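Local coordinates for protein anabena Tic22 (PDB 4EV1) that probably acts as a chaperone in protein transport, as a cyanobacterial member of the Tic22-like family linked to thylakoids, at residues K10-P15 / A82-V87; V14-V19 / A47-Q52; P134-R139 / L163-A168; F140-G145 / K181-V186. All blocks are in the same frame, centred on the assembly; numbering follows the deposited sequence.

Interaction 1: K10-P15 / A82-V87; sequences KLDSVP and AVPLGV
V14 and P15 meet V83, P84 and L85 at the end of the two-stranded antiparallel sheet of strands 15-20 and 79-84, where one chain arrives from a helix and the other enters one. Helix 4-11 reaches its strand through a type I turn from L11 to V14, while P84 is the N-cap residue of helix 85-94. P15 and P84 form a non-hydrogen-bonded antiparallel pair, a place that asks neither residue for an N-H toward the other and therefore tolerates two prolines; their side chains diverge.

The polar link is one backbone hydrogen bond, from L85 N to V14 O (2.8 Å), with the donor nearly along the C=O axis (174°). An N-H of a first helical turn has no carbonyl of its own helix to use, and V14 supplies one. D12 OD2 makes a salt bridge to K8, and the D12 CG atom lies 3.7 Å from P84 CB; the very close placement of OD1 against G86 is doubtful.

Van der Waals packing accounts for the rest. L11 CB packs on the backbone of G86, 3.6 Å from G86 N. L85 holds CG anti to its backbone N (chi1 176°), and its CD2 meets CD2 of L11 at 4.0 Å. Branched V14 brings CB to 4.1 Å from L85 CB, and that same L85 CB lies 3.3 Å from L11 O.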
loop_
_atom_site.group_PDB
_atom_site.type_symbol
_atom_site.label_atom_id
_atom_site.label_comp_id
_atom_site.label_asym_id
_atom_site.label_seq_id
_atom_site.Cartn_x
_atom_site.Cartn_y
_atom_site.Cartn_z
ATOM N N LYS A 10 -10.413 -6.344 -1.910
ATOM C CA LYS A 10 -10.284 -4.886 -1.867
ATOM C C LYS A 10 -8.803 -4.516 -1.886
ATOM O O LYS A 10 -8.379 -3.671 -2.664
ATOM C CB LYS A 10 -10.975 -4.288 -0.632
ATOM C CG LYS A 10 -12.536 -4.313 -0.694
ATOM C CD LYS A 10 -13.125 -3.517 0.421
ATOM C CE LYS A 10 -14.634 -3.576 0.421
ATOM N NZ LYS A 10 -15.162 -3.093 -0.863
ATOM N N LEU A 11 -8.036 -5.155 -1.024
ATOM C CA LEU A 11 -6.587 -4.930 -0.966
ATOM C C LEU A 11 -5.866 -5.285 -2.272
ATOM O O LEU A 11 -4.855 -4.652 -2.630
ATOM C CB LEU A 11 -5.972 -5.732 0.189
ATOM C CG LEU A 11 -6.387 -5.343 1.591
ATOM C CD1 LEU A 11 -5.816 -6.315 2.672
ATOM C CD2 LEU A 11 -6.031 -3.882 1.891
ATOM N N ASP A 12 -6.352 -6.305 -2.972
ATOM C CA ASP A 12 -5.741 -6.765 -4.216
ATOM C C ASP A 12 -5.727 -5.735 -5.359
ATOM O O ASP A 12 -5.005 -5.909 -6.338
ATOM C CB ASP A 12 -6.435 -8.031 -4.736
ATOM C CG ASP A 12 -5.956 -9.311 -4.057
ATOM O OD1 ASP A 12 -5.031 -9.276 -3.237
ATOM O OD2 ASP A 12 -6.515 -10.386 -4.373
ATOM N N SER A 13 -6.520 -4.680 -5.243
ATOM C CA SER A 13 -6.461 -3.577 -6.218
ATOM C C SER A 13 -5.070 -2.974 -6.286
ATOM O O SER A 13 -4.725 -2.354 -7.258
ATOM C CB SER A 13 -7.365 -2.440 -5.777
ATOM O OG SER A 13 -8.707 -2.769 -5.974
ATOM N N VAL A 14 -4.348 -3.065 -5.170
ATOM C CA VAL A 14 -3.111 -2.315 -4.966
ATOM C C VAL A 14 -1.941 -3.239 -5.249
ATOM O O VAL A 14 -1.778 -4.253 -4.558
ATOM C CB VAL A 14 -3.044 -1.794 -3.531
ATOM C CG1 VAL A 14 -1.805 -0.976 -3.285
ATOM C CG2 VAL A 14 -4.321 -0.966 -3.176
ATOM N N PRO A 15 -1.115 -2.905 -6.235
ATOM C CA PRO A 15 0.102 -3.707 -6.421
ATOM C C PRO A 15 1.228 -3.284 -5.461
ATOM O O PRO A 15 1.400 -2.114 -5.169
ATOM C CB PRO A 15 0.492 -3.440 -7.872
ATOM C CG PRO A 15 0.005 -2.105 -8.149
ATOM C CD PRO A 15 -1.207 -1.826 -7.228
ATOM N N ALA A 82 5.607 -7.735 -9.176
ATOM C CA ALA A 82 4.379 -7.088 -8.725
ATOM C C ALA A 82 3.431 -8.140 -8.066
ATOM O O ALA A 82 3.154 -9.192 -8.652
ATOM C CB ALA A 82 3.721 -6.418 -9.923
ATOM N N VAL A 83 3.057 -7.904 -6.815
ATOM C CA VAL A 83 2.173 -8.804 -6.043
ATOM C C VAL A 83 0.932 -7.977 -5.559
ATOM O O VAL A 83 1.084 -6.874 -5.012
ATOM C CB VAL A 83 2.949 -9.396 -4.822
ATOM C CG1 VAL A 83 2.087 -10.450 -3.993
ATOM C CG2 VAL A 83 4.359 -9.985 -5.289
ATOM N N PRO A 84 -0.278 -8.504 -5.720
ATOM C CA PRO A 84 -1.402 -7.813 -5.163
ATOM C C PRO A 84 -1.292 -7.731 -3.621
ATOM O O PRO A 84 -0.875 -8.663 -2.967
ATOM C CB PRO A 84 -2.614 -8.671 -5.593
ATOM C CG PRO A 84 -2.121 -9.718 -6.472
ATOM C CD PRO A 84 -0.656 -9.777 -6.365
ATOM N N LEU A 85 -1.674 -6.612 -3.052
ATOM C CA LEU A 85 -1.548 -6.421 -1.604
ATOM C C LEU A 85 -2.328 -7.427 -0.786
ATOM O O LEU A 85 -1.842 -7.856 0.259
ATOM C CB LEU A 85 -1.933 -5.008 -1.211
ATOM C CG LEU A 85 -1.966 -4.638 0.268
ATOM C CD1 LEU A 85 -0.581 -4.792 0.938
ATOM C CD2 LEU A 85 -2.422 -3.194 0.325
ATOM N N GLY A 86 -3.489 -7.871 -1.288
ATOM C CA GLY A 86 -4.283 -8.885 -0.579
ATOM C C GLY A 86 -3.637 -10.236 -0.452
ATOM O O GLY A 86 -3.829 -10.922 0.547
ATOM N N VAL A 87 -2.788 -10.596 -1.416
ATOM C CA VAL A 87 -2.018 -11.823 -1.331
ATOM C C VAL A 87 -1.014 -11.767 -0.182
ATOM O O VAL A 87 -0.870 -12.709 0.584
ATOM C CB VAL A 87 -1.277 -12.092 -2.651
ATOM C CG1 VAL A 87 -0.389 -13.320 -2.542
ATOM C CG2 VAL A 87 -2.311 -12.273 -3.804
#

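Interaction 2: V14-V19 / A47-Q52; sequences VPIYLV and AYMSRQ
The N-H of Y17 points almost straight at the carbonyl oxygen of Y48 (N to O 2.8 Å, 172° at the hydrogen), approaching in the carbonyl plane. Y48 N returns a more bent bond to Y17 O, making an isolated antiparallel bridge of the hydrogen-bonded type. Where the backbones part beyond it, a water takes over, donating to P15 O and to M49 O, 2.7 Å from each.

The Y17 ring carries much of the contact. With CG anti to its carbonyl carbon (chi1 -56°), the ring lies against the start of helix 51-63. R51 CB stands over the ring centre, 3.6 Å from the centroid, in a CH-pi contact; R51 CD continues across to CE1. Arginine suits this exposed place because its methylene chain can cover an aromatic face while the guanidinium leads away. Carbonyl oxygen M49 O approaches the ring edge.

Aliphatic groups pack beside the bridge. Small A47 turns CB between two branched neighbours, 3.5 Å from I16 CG2, which is tight, and equally near L18 CD2. The flexible M49 chain, bent at chi2 and chi3, brings SD to 3.6 Å from I16 CD1 and sets CE against V14 CG1 at 3.8 Å.

The bridge thus joins strand 15-20, whose other partner is strand 79-84, to strand 43-48. Helix 213-220 lies close by, with S215 hydrogen-bonded to Y17 OH and Y218 touching both Y17 and R51.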
loop_
_atom_site.group_PDB
_atom_site.type_symbol
_atom_site.label_atom_id
_atom_site.label_comp_id
_atom_site.label_asym_id
_atom_site.label_seq_id
_atom_site.Cartn_x
_atom_site.Cartn_y
_atom_site.Cartn_z
ATOM N N VAL A 14 -4.348 -3.065 -5.170
ATOM C CA VAL A 14 -3.111 -2.315 -4.966
ATOM C C VAL A 14 -1.941 -3.239 -5.249
ATOM O O VAL A 14 -1.778 -4.253 -4.558
ATOM C CB VAL A 14 -3.044 -1.794 -3.531
ATOM C CG1 VAL A 14 -1.805 -0.976 -3.285
ATOM C CG2 VAL A 14 -4.321 -0.966 -3.176
ATOM N N PRO A 15 -1.115 -2.905 -6.235
ATOM C CA PRO A 15 0.102 -3.707 -6.421
ATOM C C PRO A 15 1.228 -3.284 -5.461
ATOM O O PRO A 15 1.400 -2.114 -5.169
ATOM C CB PRO A 15 0.492 -3.440 -7.872
ATOM C CG PRO A 15 0.005 -2.105 -8.149
ATOM C CD PRO A 15 -1.207 -1.826 -7.228
ATOM N N ILE A 16 1.987 -4.267 -4.992
ATOM C CA ILE A 16 3.100 -4.044 -4.129
ATOM C C ILE A 16 4.284 -4.553 -4.922
ATOM O O ILE A 16 4.189 -5.591 -5.577
ATOM C CB ILE A 16 2.935 -4.864 -2.831
ATOM C CG1 ILE A 16 1.642 -4.442 -2.108
ATOM C CG2 ILE A 16 4.201 -4.741 -1.923
ATOM C CD1 ILE A 16 1.605 -3.029 -1.558
ATOM N N TYR A 17 5.397 -3.854 -4.889
ATOM C CA TYR A 17 6.598 -4.277 -5.680
ATOM C C TYR A 17 7.686 -4.888 -4.767
ATOM O O TYR A 17 8.116 -4.269 -3.828
ATOM C CB TYR A 17 7.085 -3.073 -6.460
ATOM C CG TYR A 17 5.987 -2.508 -7.320
ATOM C CD1 TYR A 17 5.585 -3.160 -8.469
ATOM C CD2 TYR A 17 5.314 -1.362 -6.962
ATOM C CE1 TYR A 17 4.568 -2.670 -9.257
ATOM C CE2 TYR A 17 4.261 -0.864 -7.747
ATOM C CZ TYR A 17 3.888 -1.549 -8.902
ATOM O OH TYR A 17 2.871 -1.075 -9.713
ATOM N N LEU A 18 8.037 -6.142 -5.009
ATOM C CA LEU A 18 9.002 -6.870 -4.260
ATOM C C LEU A 18 10.264 -6.972 -5.087
ATOM O O LEU A 18 10.192 -6.954 -6.332
ATOM C CB LEU A 18 8.483 -8.257 -3.950
ATOM C CG LEU A 18 7.254 -8.339 -3.031
ATOM C CD1 LEU A 18 7.041 -9.823 -2.670
ATOM C CD2 LEU A 18 7.381 -7.425 -1.749
ATOM N N VAL A 19 11.401 -6.952 -4.408
ATOM C CA VAL A 19 12.680 -7.262 -5.038
ATOM C C VAL A 19 12.920 -8.758 -4.912
ATOM O O VAL A 19 13.040 -9.318 -3.789
ATOM C CB VAL A 19 13.842 -6.459 -4.444
ATOM C CG1 VAL A 19 15.196 -6.943 -5.046
ATOM C CG2 VAL A 19 13.668 -4.989 -4.696
ATOM N N ALA A 47 9.225 -4.264 0.962
ATOM C CA ALA A 47 8.213 -4.091 -0.071
ATOM C C ALA A 47 8.120 -2.598 -0.418
ATOM O O ALA A 47 8.454 -1.734 0.408
ATOM C CB ALA A 47 6.832 -4.659 0.367
ATOM N N TYR A 48 7.685 -2.313 -1.637
ATOM C CA TYR A 48 7.618 -0.954 -2.163
ATOM C C TYR A 48 6.253 -0.653 -2.748
ATOM O O TYR A 48 5.683 -1.456 -3.506
ATOM C CB TYR A 48 8.648 -0.765 -3.283
ATOM C CG TYR A 48 10.094 -0.827 -2.828
ATOM C CD1 TYR A 48 10.771 -2.058 -2.751
ATOM C CD2 TYR A 48 10.795 0.320 -2.509
ATOM C CE1 TYR A 48 12.129 -2.137 -2.338
ATOM C CE2 TYR A 48 12.143 0.246 -2.086
ATOM C CZ TYR A 48 12.792 -0.975 -2.004
ATOM O OH TYR A 48 14.103 -1.057 -1.592
ATOM N N MET A 49 5.793 0.565 -2.492
ATOM C CA MET A 49 4.584 1.097 -3.107
ATOM C C MET A 49 4.879 1.588 -4.495
ATOM O O MET A 49 3.938 1.652 -5.323
ATOM C CB MET A 49 4.022 2.239 -2.275
ATOM C CG MET A 49 3.548 1.784 -0.868
ATOM S SD MET A 49 2.525 0.320 -0.805
ATOM C CE MET A 49 1.193 0.841 -1.781
ATOM N N SER A 50 6.171 1.897 -4.754
ATOM C CA SER A 50 6.614 2.411 -6.067
ATOM C C SER A 50 7.543 1.434 -6.789
ATOM O O SER A 50 8.605 1.066 -6.272
ATOM C CB SER A 50 7.370 3.740 -5.894
ATOM O OG SER A 50 8.217 3.992 -7.006
ATOM N N ARG A 51 7.159 1.047 -8.001
ATOM C CA ARG A 51 7.987 0.168 -8.819
ATOM C C ARG A 51 9.339 0.807 -9.132
ATOM O O ARG A 51 10.376 0.146 -9.064
ATOM C CB ARG A 51 7.262 -0.193 -10.117
ATOM C CG ARG A 51 7.948 -1.279 -10.929
ATOM C CD ARG A 51 6.980 -1.941 -11.896
ATOM N NE ARG A 51 6.966 -1.278 -13.196
ATOM C CZ ARG A 51 7.735 -1.627 -14.222
ATOM N NH1 ARG A 51 8.586 -2.637 -14.101
ATOM N NH2 ARG A 51 7.655 -0.966 -15.368
ATOM N N GLN A 52 9.323 2.091 -9.478
ATOM C CA GLN A 52 10.550 2.814 -9.810
ATOM C C GLN A 52 11.532 2.814 -8.626
ATOM O O GLN A 52 12.749 2.655 -8.829
ATOM C CB GLN A 52 10.270 4.267 -10.273
ATOM C CG GLN A 52 11.536 5.197 -10.236
ATOM C CD GLN A 52 11.482 6.381 -11.193
ATOM O OE1 GLN A 52 12.518 6.960 -11.526
ATOM N NE2 GLN A 52 10.289 6.758 -11.620
HETATM O O HOH W 1 1.508 0.548 -5.738
#

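Interaction 3: P134-R139 / L163-A168; sequences PMFAVR and LSKQDA
Strand 134-139 receives the first turn of helix 165-175 on the side where F136 and V138 project, and the F136 ring is the main point of contact. K165 CB sits over the centre of that ring, 3.7 Å from its centroid and only 9° off the normal, a clear CH-pi contact. K165 holds CG anti to its backbone N (chi1 -169°), which sets CG over the CD2-CE2 side. The two side chains cross at about a right angle. Lysine fits here since its greasy methylenes cover the phenyl face while its amine leads away. The backbone of the helix start reaches the ring too: K165 N is 3.4 Å from F136 CE1, and L163 O lies at the ring edge, in plane.

The stretch from L163 to S164 turns the chain from strand 156-162 into the helix, in a strand-helix-strand passage that goes on to strand 183-188. S164 is the N-cap residue. Its OG accepts a bond from Q166 NE2 (3.2 Å) and also binds E112, whose other carboxylate oxygen takes the N-H of K165, so helix 110-121 helps to fix this helix start.

One turn on, A168 is small enough to bring CB within 3.6 Å of F136 CB, and V138 CG2 rests 3.4 Å from A168 O. At the other end M135 and L163 lie side by side, pointing the same way, with the methyls M135 CE and L163 CD2 tightly packed at 3.3 Å. Between P134 O and L163 O a water donates to both, at 2.8 Å from each.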
loop_
_atom_site.group_PDB
_atom_site.type_symbol
_atom_site.label_atom_id
_atom_site.label_comp_id
_atom_site.label_asym_id
_atom_site.label_seq_id
_atom_site.Cartn_x
_atom_site.Cartn_y
_atom_site.Cartn_z
ATOM N N PRO A 134 0.398 6.196 3.653
ATOM C CA PRO A 134 -0.800 7.032 3.764
ATOM C C PRO A 134 -1.829 6.717 2.681
ATOM O O PRO A 134 -1.505 6.072 1.666
ATOM C CB PRO A 134 -0.271 8.462 3.582
ATOM C CG PRO A 134 1.010 8.319 2.883
ATOM C CD PRO A 134 1.572 6.942 3.186
ATOM N N MET A 135 -3.065 7.102 2.970
ATOM C CA MET A 135 -4.163 7.104 1.999
ATOM C C MET A 135 -4.950 8.418 2.168
ATOM O O MET A 135 -4.923 9.053 3.232
ATOM C CB MET A 135 -5.072 5.909 2.222
ATOM C CG MET A 135 -4.359 4.555 2.184
ATOM S SD MET A 135 -5.506 3.155 2.197
ATOM C CE MET A 135 -5.964 3.097 0.516
ATOM N N PHE A 136 -5.676 8.811 1.136
ATOM C CA PHE A 136 -6.292 10.108 1.117
ATOM C C PHE A 136 -7.727 9.947 0.738
ATOM O O PHE A 136 -8.015 9.291 -0.259
ATOM C CB PHE A 136 -5.572 11.019 0.137
ATOM C CG PHE A 136 -4.084 11.051 0.349
ATOM C CD1 PHE A 136 -3.260 10.159 -0.308
ATOM C CD2 PHE A 136 -3.512 11.949 1.241
ATOM C CE1 PHE A 136 -1.889 10.170 -0.106
ATOM C CE2 PHE A 136 -2.136 11.975 1.435
ATOM C CZ PHE A 136 -1.326 11.076 0.755
ATOM N N ALA A 137 -8.626 10.556 1.531
ATOM C CA ALA A 137 -10.049 10.411 1.266
ATOM C C ALA A 137 -10.670 11.791 1.284
ATOM O O ALA A 137 -10.396 12.601 2.199
ATOM C CB ALA A 137 -10.706 9.491 2.314
ATOM N N VAL A 138 -11.483 12.067 0.270
ATOM C CA VAL A 138 -12.131 13.364 0.149
ATOM C C VAL A 138 -13.411 13.408 0.967
ATOM O O VAL A 138 -14.200 12.474 0.933
ATOM C CB VAL A 138 -12.417 13.692 -1.307
ATOM C CG1 VAL A 138 -13.255 15.005 -1.450
ATOM C CG2 VAL A 138 -11.087 13.793 -2.028
ATOM N N ARG A 139 -13.598 14.495 1.704
ATOM C CA ARG A 139 -14.793 14.642 2.537
ATOM C C ARG A 139 -15.494 15.896 2.135
ATOM O O ARG A 139 -14.853 16.852 1.698
ATOM C CB ARG A 139 -14.433 14.754 4.009
ATOM C CG ARG A 139 -13.599 13.621 4.556
ATOM C CD ARG A 139 -13.423 13.795 6.042
ATOM N NE ARG A 139 -12.455 14.831 6.374
ATOM C CZ ARG A 139 -11.883 14.971 7.568
ATOM N NH1 ARG A 139 -12.172 14.141 8.566
ATOM N NH2 ARG A 139 -11.000 15.947 7.760
ATOM N N LEU A 163 -4.195 6.052 -2.807
ATOM C CA LEU A 163 -2.813 5.918 -2.359
ATOM C C LEU A 163 -1.977 7.127 -2.814
ATOM O O LEU A 163 -0.856 7.355 -2.308
ATOM C CB LEU A 163 -2.199 4.625 -2.877
ATOM C CG LEU A 163 -2.425 3.312 -2.117
ATOM C CD1 LEU A 163 -1.809 3.389 -0.683
ATOM C CD2 LEU A 163 -3.881 2.884 -2.072
ATOM N N SER A 164 -2.520 7.912 -3.744
ATOM C CA SER A 164 -1.843 9.083 -4.211
ATOM C C SER A 164 -2.631 10.388 -3.991
ATOM O O SER A 164 -3.762 10.528 -4.439
ATOM C CB SER A 164 -1.504 8.908 -5.678
ATOM O OG SER A 164 -0.740 10.005 -6.047
ATOM N N LYS A 165 -1.999 11.330 -3.328
ATOM C CA LYS A 165 -2.635 12.581 -2.995
ATOM C C LYS A 165 -3.134 13.348 -4.188
ATOM O O LYS A 165 -4.155 13.923 -4.113
ATOM C CB LYS A 165 -1.743 13.437 -2.142
ATOM C CG LYS A 165 -2.417 14.593 -1.562
ATOM C CD LYS A 165 -1.443 15.605 -1.327
ATOM C CE LYS A 165 -1.910 16.883 -1.884
ATOM N NZ LYS A 165 -2.587 17.579 -0.789
ATOM N N GLN A 166 -2.398 13.328 -5.280
ATOM C CA GLN A 166 -2.795 14.015 -6.514
ATOM C C GLN A 166 -4.138 13.527 -7.040
ATOM O O GLN A 166 -4.931 14.323 -7.543
ATOM C CB GLN A 166 -1.719 13.904 -7.614
ATOM C CG GLN A 166 -1.603 12.497 -8.170
ATOM C CD GLN A 166 -0.359 12.275 -9.029
ATOM O OE1 GLN A 166 -0.278 12.791 -10.156
ATOM N NE2 GLN A 166 0.590 11.462 -8.523
ATOM N N ASP A 167 -4.417 12.237 -6.897
ATOM C CA ASP A 167 -5.712 11.695 -7.295
ATOM C C ASP A 167 -6.823 12.211 -6.362
ATOM O O ASP A 167 -7.917 12.476 -6.824
ATOM C CB ASP A 167 -5.740 10.165 -7.253
ATOM C CG ASP A 167 -4.946 9.530 -8.373
ATOM O OD1 ASP A 167 -5.093 9.934 -9.554
ATOM O OD2 ASP A 167 -4.172 8.631 -8.057
ATOM N N ALA A 168 -6.552 12.312 -5.060
ATOM C CA ALA A 168 -7.541 12.901 -4.125
ATOM C C ALA A 168 -7.736 14.391 -4.421
ATOM O O ALA A 168 -8.868 14.889 -4.332
ATOM C CB ALA A 168 -7.144 12.711 -2.682
HETATM O O HOH W 2 0.599 6.429 -0.117
#

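Interaction 4: F140-G145 / K181-V186; sequences FAPDQG and KADIQV
K181 and A182 run past F140, A141 and P142 in the connection where strand 134-139 gives way to a type I turn, A141 to Q144, and the incoming chain is about to become strand 183-188. These two strands pair in an antiparallel sheet, and the chains stay side by side just beyond the paired strands. No hydrogen bond crosses the contact.

K181 comes first. Its carbonyl oxygen accepts a CA-H...O contact from A141 CA (3.5 Å, 165° at the hydrogen) and also faces P142 CD at 3.6 Å, while its CB touches A141 CB at 3.9 Å. An alanine suits such a close approach of backbones. The long lysine chain, bent at chi3 and chi4, carries NZ to 4.6 Å from D143 OD2, beyond a salt bridge, where a weak, solvent-screened attraction is possible.

A182 follows with another small side chain. F140 O lies 3.0 Å from A182 CA, a bent CA-H...O contact (126° at the hydrogen), and 3.6 Å from A182 CB. That methyl also meets L172 and V175 of helix 165-175, so it is covered by that helix, where a small side chain fits.

D183 opens the strand. Its CG takes the crowded position between the backbone N and the carbonyl carbon (chi1 77°), and its OD2 makes a salt bridge to R139, the last residue of the partner strand. An acidic side chain is thus well placed beside that guanidinium. The rigid P142 ring crosses the carboxylate obliquely, its CG 3.8 Å from D183 OD2.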
loop_
_atom_site.group_PDB
_atom_site.type_symbol
_atom_site.label_atom_id
_atom_site.label_comp_id
_atom_site.label_asym_id
_atom_site.label_seq_id
_atom_site.Cartn_x
_atom_site.Cartn_y
_atom_site.Cartn_z
ATOM N N PHE A 140 -16.811 15.894 2.288
ATOM C CA PHE A 140 -17.614 17.095 2.052
ATOM C C PHE A 140 -17.179 18.264 2.976
ATOM O O PHE A 140 -17.203 19.439 2.570
ATOM C CB PHE A 140 -19.105 16.780 2.238
ATOM C CG PHE A 140 -19.689 15.895 1.157
ATOM C CD1 PHE A 140 -19.870 16.384 -0.137
ATOM C CD2 PHE A 140 -20.035 14.592 1.417
ATOM C CE1 PHE A 140 -20.371 15.567 -1.147
ATOM C CE2 PHE A 140 -20.546 13.775 0.413
ATOM C CZ PHE A 140 -20.722 14.259 -0.857
ATOM N N ALA A 141 -16.797 17.928 4.205
ATOM C CA ALA A 141 -16.259 18.886 5.173
ATOM C C ALA A 141 -15.632 18.074 6.297
ATOM O O ALA A 141 -15.962 16.903 6.445
ATOM C CB ALA A 141 -17.378 19.816 5.725
ATOM N N PRO A 142 -14.720 18.675 7.085
ATOM C CA PRO A 142 -14.041 17.937 8.163
ATOM C C PRO A 142 -14.982 17.122 9.054
ATOM O O PRO A 142 -14.623 16.044 9.515
ATOM C CB PRO A 142 -13.351 19.041 8.972
ATOM C CG PRO A 142 -13.103 20.137 7.974
ATOM C CD PRO A 142 -14.257 20.071 6.991
ATOM N N ASP A 143 -16.186 17.645 9.263
ATOM C CA ASP A 143 -17.212 17.024 10.118
ATOM C C ASP A 143 -18.294 16.299 9.312
ATOM O O ASP A 143 -19.355 15.957 9.847
ATOM C CB ASP A 143 -17.876 18.116 10.979
ATOM C CG ASP A 143 -18.073 19.406 10.207
ATOM O OD1 ASP A 143 -18.865 19.421 9.235
ATOM O OD2 ASP A 143 -17.390 20.397 10.544
ATOM N N GLN A 144 -18.050 16.064 8.029
ATOM C CA GLN A 144 -19.082 15.475 7.176
ATOM C C GLN A 144 -18.569 14.183 6.512
ATOM O O GLN A 144 -17.463 13.755 6.806
ATOM C CB GLN A 144 -19.613 16.547 6.207
ATOM C CG GLN A 144 -20.603 17.519 6.926
ATOM C CD GLN A 144 -20.966 18.775 6.137
ATOM O OE1 GLN A 144 -20.458 19.018 5.028
ATOM N NE2 GLN A 144 -21.859 19.579 6.707
ATOM N N GLY A 145 -19.392 13.546 5.679
ATOM C CA GLY A 145 -19.118 12.197 5.182
ATOM C C GLY A 145 -18.135 12.151 4.031
ATOM O O GLY A 145 -17.723 13.192 3.510
ATOM N N LYS A 181 -16.210 23.904 1.794
ATOM C CA LYS A 181 -15.519 23.365 2.966
ATOM C C LYS A 181 -14.902 21.961 2.750
ATOM O O LYS A 181 -14.293 21.400 3.670
ATOM C CB LYS A 181 -16.489 23.309 4.147
ATOM C CG LYS A 181 -16.875 24.706 4.691
ATOM C CD LYS A 181 -18.170 24.709 5.498
ATOM C CE LYS A 181 -17.946 24.861 7.005
ATOM N NZ LYS A 181 -17.002 23.836 7.532
ATOM N N ALA A 182 -15.072 21.393 1.555
ATOM C CA ALA A 182 -14.520 20.048 1.259
ATOM C C ALA A 182 -13.012 19.957 1.525
ATOM O O ALA A 182 -12.270 20.918 1.347
ATOM C CB ALA A 182 -14.842 19.623 -0.172
ATOM N N ASP A 183 -12.558 18.795 1.992
ATOM C CA ASP A 183 -11.141 18.608 2.237
ATOM C C ASP A 183 -10.707 17.170 2.010
ATOM O O ASP A 183 -11.536 16.289 1.737
ATOM C CB ASP A 183 -10.768 19.067 3.645
ATOM C CG ASP A 183 -11.162 18.082 4.715
ATOM O OD1 ASP A 183 -12.020 17.214 4.473
ATOM O OD2 ASP A 183 -10.609 18.174 5.830
ATOM N N ILE A 184 -9.401 16.957 2.126
ATOM C CA ILE A 184 -8.835 15.614 2.045
ATOM C C ILE A 184 -8.420 15.178 3.446
ATOM O O ILE A 184 -7.623 15.858 4.072
ATOM C CB ILE A 184 -7.601 15.587 1.136
ATOM C CG1 ILE A 184 -7.942 16.146 -0.248
ATOM C CG2 ILE A 184 -7.056 14.136 1.039
ATOM C CD1 ILE A 184 -6.729 16.281 -1.199
ATOM N N GLN A 185 -8.944 14.045 3.920
ATOM C CA GLN A 185 -8.476 13.419 5.158
ATOM C C GLN A 185 -7.280 12.489 4.924
ATOM O O GLN A 185 -7.278 11.655 4.006
ATOM C CB GLN A 185 -9.579 12.590 5.806
ATOM C CG GLN A 185 -9.305 12.204 7.246
ATOM C CD GLN A 185 -10.338 11.258 7.822
ATOM O OE1 GLN A 185 -11.146 10.686 7.102
ATOM N NE2 GLN A 185 -10.320 11.093 9.140
ATOM N N VAL A 186 -6.277 12.631 5.787
ATOM C CA VAL A 186 -5.155 11.714 5.789
ATOM C C VAL A 186 -5.489 10.471 6.627
ATOM O O VAL A 186 -5.888 10.560 7.802
ATOM C CB VAL A 186 -3.887 12.373 6.293
ATOM C CG1 VAL A 186 -2.745 11.365 6.250
ATOM C CG2 VAL A 186 -3.589 13.543 5.423
#

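Interactions 2 and 3 are buried contacts, and each sets an aromatic ring of a strand against the first residue of a helix, R51 on Y17 and K165 on F136, with a water bridging two carbonyls nearby. Interaction 1 is partly buried and shares V14 and P15 with interaction 2; both reach the sheet of strands 15-20 and 79-84. Interactions 3 and 4 likewise share the sheet of strands 134-139 and 183-188, joined by the R139-D183 salt bridge. L163 packs against V14 and M49, so interaction 3 touches interactions 1 and 2. Interaction 4 lies toward the surface; like interaction 3 it lacks direct hydrogen bonds across, but backbone proximity and CA-H...O contacts replace the buried ring.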